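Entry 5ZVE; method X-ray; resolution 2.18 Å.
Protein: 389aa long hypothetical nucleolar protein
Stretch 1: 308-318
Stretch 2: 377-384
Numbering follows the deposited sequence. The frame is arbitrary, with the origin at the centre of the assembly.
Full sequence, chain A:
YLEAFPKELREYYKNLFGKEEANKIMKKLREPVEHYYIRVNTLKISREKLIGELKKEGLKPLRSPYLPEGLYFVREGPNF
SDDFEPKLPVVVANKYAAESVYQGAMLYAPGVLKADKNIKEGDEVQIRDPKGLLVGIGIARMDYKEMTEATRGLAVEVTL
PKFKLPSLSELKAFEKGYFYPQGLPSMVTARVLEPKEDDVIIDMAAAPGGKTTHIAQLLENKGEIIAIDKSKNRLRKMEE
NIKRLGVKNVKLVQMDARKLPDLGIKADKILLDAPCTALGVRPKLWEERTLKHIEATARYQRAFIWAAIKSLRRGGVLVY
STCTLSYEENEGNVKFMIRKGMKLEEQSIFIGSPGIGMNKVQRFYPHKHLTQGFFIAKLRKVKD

Stretch 1 308-318: AIKSLRRGGVL
Stretch 2, residues 377-384: AKLRKVKD

The two stretches meet as neighbouring antiparallel strands. Stretch 1 leaves a helix at 308-310, passes through a short extended segment at 312-313, turns a corner at Arg 314 and Gly 315, and enters a strand that runs through 316-318. This strand lies beside strand 377-381, with their axes 4.7 Å apart at closest approach and their N-to-C directions 156° apart. Val 317 faces Arg 380 in a non-hydrogen-bonded pair (CA to CA 4.6 Å), and Leu 318 faces Leu 379 in a hydrogen-bonded pair (CA to CA 5.1 Å). Leu 318 N donates to Leu 379 O at 2.8 Å, and Leu 379 N returns a bond to Leu 318 O at 2.7 Å. The ladder continues with Lys 381 N to Gly 316 O, 2.8 Å, and Gly 315 N to Lys 381 O, 2.8 Å. Between these rungs, Val 317 CA approaches Leu 379 O to 3.2 Å in a CA-H...O contact.

The corner is a type II turn from Arg 313 to Gly 316, closed by Gly 316 N to Arg 313 O at 2.8 Å. Gly 315 adopts phi/psi 79/-3, where a CB would be jammed against the preceding carbonyl oxygen; Gly 316, at -77/164, likewise lacks room, since a CB would clash with Arg 313 O.

Lys 381 is the centrepiece of the contact, burying 133 Å² of the 643 Å² total. Its CA-to-CB bond points toward stretch 1, and all four chi angles are t, so the extended chain carries the ammonium to the backbone carbonyls of Ile 309 and Leu 312. There Lys 381 NZ donates to Ile 309 O at 2.7 Å and Leu 312 O at 2.8 Å, while Lys 381 NZ also forms a salt bridge with Asp 384 OD1 at 2.9 Å. Three oxygens thus satisfy a buried charge. The aliphatic part packs along the way, with Leu 312 CB 3.7 Å from Lys 381 CD. Ile 309 O also accepts from Leu 312 N at 3.2 Å.

Asp 384 (chi1 m, -56°) uses its other carboxylate oxygen across the interface: Arg 314 NH1 reaches Asp 384 OD2 at a very short 2.4 Å in a hydrogen-bonded salt bridge. The CA-to-CB bond of Arg 314 points sideways, but chi angles of m, t, m and -88° bring its end nearer, placing the carboxylate oxygen at the guanidinium edge.

On the sheet face shared by Val 317 and Arg 380, the arginine folds back through chi1 t, chi2 p and chi3 p, with chi4 at 63°. Arg 380 NH2 lies 3.3 Å from Val 317 CG2 (chi1 t), while Val 317 CG1 is 4.1 Å from CE of the all-t Lys 378. Arg 380 NE comes within 3.0 Å of Gly 315 O, but the poor angle rules out a hydrogen bond. Leu 318 (t, p) and Leu 379 (m, t) occupy the other face, both buried and apolar.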

# COMPACT_ATOMS: atom_id res chain seq x y z
N ALA A 308 -15.44 16.79 0.57
CA ALA A 308 -15.38 16.31 1.95
C ALA A 308 -15.66 17.44 2.94
O ALA A 308 -16.43 17.27 3.88
CB ALA A 308 -14.02 15.70 2.23
N ILE A 309 -15.01 18.58 2.71
CA ILE A 309 -15.18 19.75 3.56
C ILE A 309 -16.65 20.18 3.63
O ILE A 309 -17.17 20.47 4.70
CB ILE A 309 -14.32 20.92 3.05
CG1 ILE A 309 -12.83 20.60 3.21
CG2 ILE A 309 -14.66 22.21 3.80
CD1 ILE A 309 -11.92 21.66 2.62
N LYS A 310 -17.31 20.21 2.48
CA LYS A 310 -18.71 20.62 2.41
C LYS A 310 -19.64 19.59 3.05
O LYS A 310 -20.76 19.91 3.44
CB LYS A 310 -19.13 20.87 0.97
CG LYS A 310 -18.53 22.11 0.33
CD LYS A 310 -19.21 22.45 -0.99
CE LYS A 310 -19.12 21.31 -1.99
NZ LYS A 310 -19.76 21.65 -3.29
N SER A 311 -19.17 18.35 3.16
CA SER A 311 -19.99 17.28 3.74
C SER A 311 -19.66 17.04 5.20
O SER A 311 -20.22 16.14 5.83
CB SER A 311 -19.80 15.98 2.96
OG SER A 311 -20.16 16.14 1.59
N LEU A 312 -18.74 17.83 5.75
CA LEU A 312 -18.38 17.70 7.16
C LEU A 312 -19.21 18.64 8.01
O LEU A 312 -19.39 19.81 7.65
CB LEU A 312 -16.89 18.00 7.37
CG LEU A 312 -15.90 16.83 7.47
CD1 LEU A 312 -14.51 17.38 7.75
CD2 LEU A 312 -16.31 15.84 8.55
N ARG A 313 -19.71 18.14 9.13
CA ARG A 313 -20.29 19.03 10.12
C ARG A 313 -19.20 19.94 10.64
O ARG A 313 -18.02 19.57 10.63
CB ARG A 313 -20.91 18.25 11.28
CG ARG A 313 -21.97 17.25 10.89
CD ARG A 313 -22.47 16.49 12.10
NE ARG A 313 -23.11 17.38 13.07
CZ ARG A 313 -23.69 16.97 14.19
NH1 ARG A 313 -23.71 15.68 14.50
NH2 ARG A 313 -24.25 17.85 15.01
N ARG A 314 -19.58 21.14 11.07
CA ARG A 314 -18.67 21.98 11.82
C ARG A 314 -18.26 21.20 13.06
O ARG A 314 -19.08 20.48 13.64
CB ARG A 314 -19.33 23.31 12.20
CG ARG A 314 -19.52 24.26 11.02
CD ARG A 314 -20.29 25.52 11.43
NE ARG A 314 -21.66 25.22 11.84
CZ ARG A 314 -22.69 25.16 11.01
NH1 ARG A 314 -22.52 25.37 9.71
NH2 ARG A 314 -23.91 24.88 11.47
N GLY A 315 -17.00 21.32 13.46
CA GLY A 315 -16.46 20.48 14.51
C GLY A 315 -16.09 19.09 14.01
O GLY A 315 -15.56 18.27 14.77
N GLY A 316 -16.36 18.82 12.74
CA GLY A 316 -16.06 17.53 12.16
C GLY A 316 -14.59 17.35 11.84
O GLY A 316 -13.83 18.32 11.77
N VAL A 317 -14.20 16.10 11.62
CA VAL A 317 -12.79 15.77 11.42
C VAL A 317 -12.56 15.10 10.07
O VAL A 317 -13.27 14.17 9.68
CB VAL A 317 -12.28 14.84 12.53
CG1 VAL A 317 -10.85 14.38 12.24
CG2 VAL A 317 -12.37 15.53 13.88
N LEU A 318 -11.55 15.59 9.35
CA LEU A 318 -11.13 14.96 8.11
C LEU A 318 -9.72 14.40 8.26
O LEU A 318 -8.81 15.09 8.72
CB LEU A 318 -11.18 15.95 6.94
CG LEU A 318 -10.51 15.52 5.64
CD1 LEU A 318 -11.28 14.41 4.96
CD2 LEU A 318 -10.34 16.71 4.70
N ALA A 377 -2.63 13.72 7.09
CA ALA A 377 -3.06 14.99 7.66
C ALA A 377 -4.38 14.82 8.40
O ALA A 377 -5.30 14.18 7.90
CB ALA A 377 -3.19 16.05 6.57
N LYS A 378 -4.47 15.41 9.59
CA LYS A 378 -5.71 15.36 10.36
C LYS A 378 -6.24 16.76 10.59
O LYS A 378 -5.55 17.60 11.18
CB LYS A 378 -5.50 14.67 11.71
CG LYS A 378 -6.76 14.60 12.55
CD LYS A 378 -6.43 14.35 14.00
CE LYS A 378 -7.69 14.10 14.81
NZ LYS A 378 -7.40 13.95 16.25
N LEU A 379 -7.47 17.01 10.16
CA LEU A 379 -8.03 18.36 10.24
C LEU A 379 -9.39 18.45 10.93
O LEU A 379 -10.19 17.51 10.90
CB LEU A 379 -8.18 18.97 8.85
CG LEU A 379 -6.93 19.20 8.00
CD1 LEU A 379 -7.22 20.30 7.04
CD2 LEU A 379 -5.78 19.59 8.84
N ARG A 380 -9.63 19.61 11.52
CA ARG A 380 -10.88 19.93 12.18
C ARG A 380 -11.56 21.08 11.43
O ARG A 380 -10.94 22.11 11.17
CB ARG A 380 -10.61 20.29 13.64
CG ARG A 380 -11.72 21.01 14.38
CD ARG A 380 -12.94 20.13 14.56
NE ARG A 380 -12.65 18.78 15.08
CZ ARG A 380 -12.11 18.51 16.27
NH1 ARG A 380 -11.80 19.49 17.11
NH2 ARG A 380 -11.90 17.25 16.62
N LYS A 381 -12.83 20.89 11.07
CA LYS A 381 -13.59 21.92 10.36
C LYS A 381 -14.11 22.97 11.34
O LYS A 381 -15.09 22.73 12.05
CB LYS A 381 -14.75 21.30 9.59
CG LYS A 381 -15.61 22.32 8.87
CD LYS A 381 -16.68 21.65 8.02
CE LYS A 381 -17.49 22.69 7.24
NZ LYS A 381 -18.51 22.07 6.35
N VAL A 382 -13.47 24.13 11.37
CA VAL A 382 -13.83 25.16 12.34
C VAL A 382 -15.00 26.03 11.86
O VAL A 382 -15.72 26.59 12.68
CB VAL A 382 -12.64 26.07 12.66
CG1 VAL A 382 -11.54 25.28 13.37
CG2 VAL A 382 -12.10 26.73 11.40
N LYS A 383 -15.19 26.11 10.55
CA LYS A 383 -16.29 26.88 9.97
C LYS A 383 -16.53 26.51 8.51
O LYS A 383 -15.74 25.79 7.90
CB LYS A 383 -16.02 28.38 10.09
CG LYS A 383 -15.02 28.93 9.07
CD LYS A 383 -14.84 30.43 9.24
CE LYS A 383 -13.78 30.97 8.29
NZ LYS A 383 -13.70 32.46 8.35
N ASP A 384 -17.63 27.00 7.94
CA ASP A 384 -17.95 26.72 6.54
C ASP A 384 -17.37 27.78 5.61
O ASP A 384 -17.88 28.89 5.54
CB ASP A 384 -19.47 26.63 6.35
CG ASP A 384 -20.11 25.61 7.25
OD1 ASP A 384 -20.09 24.41 6.91
OD2 ASP A 384 -20.64 26.01 8.32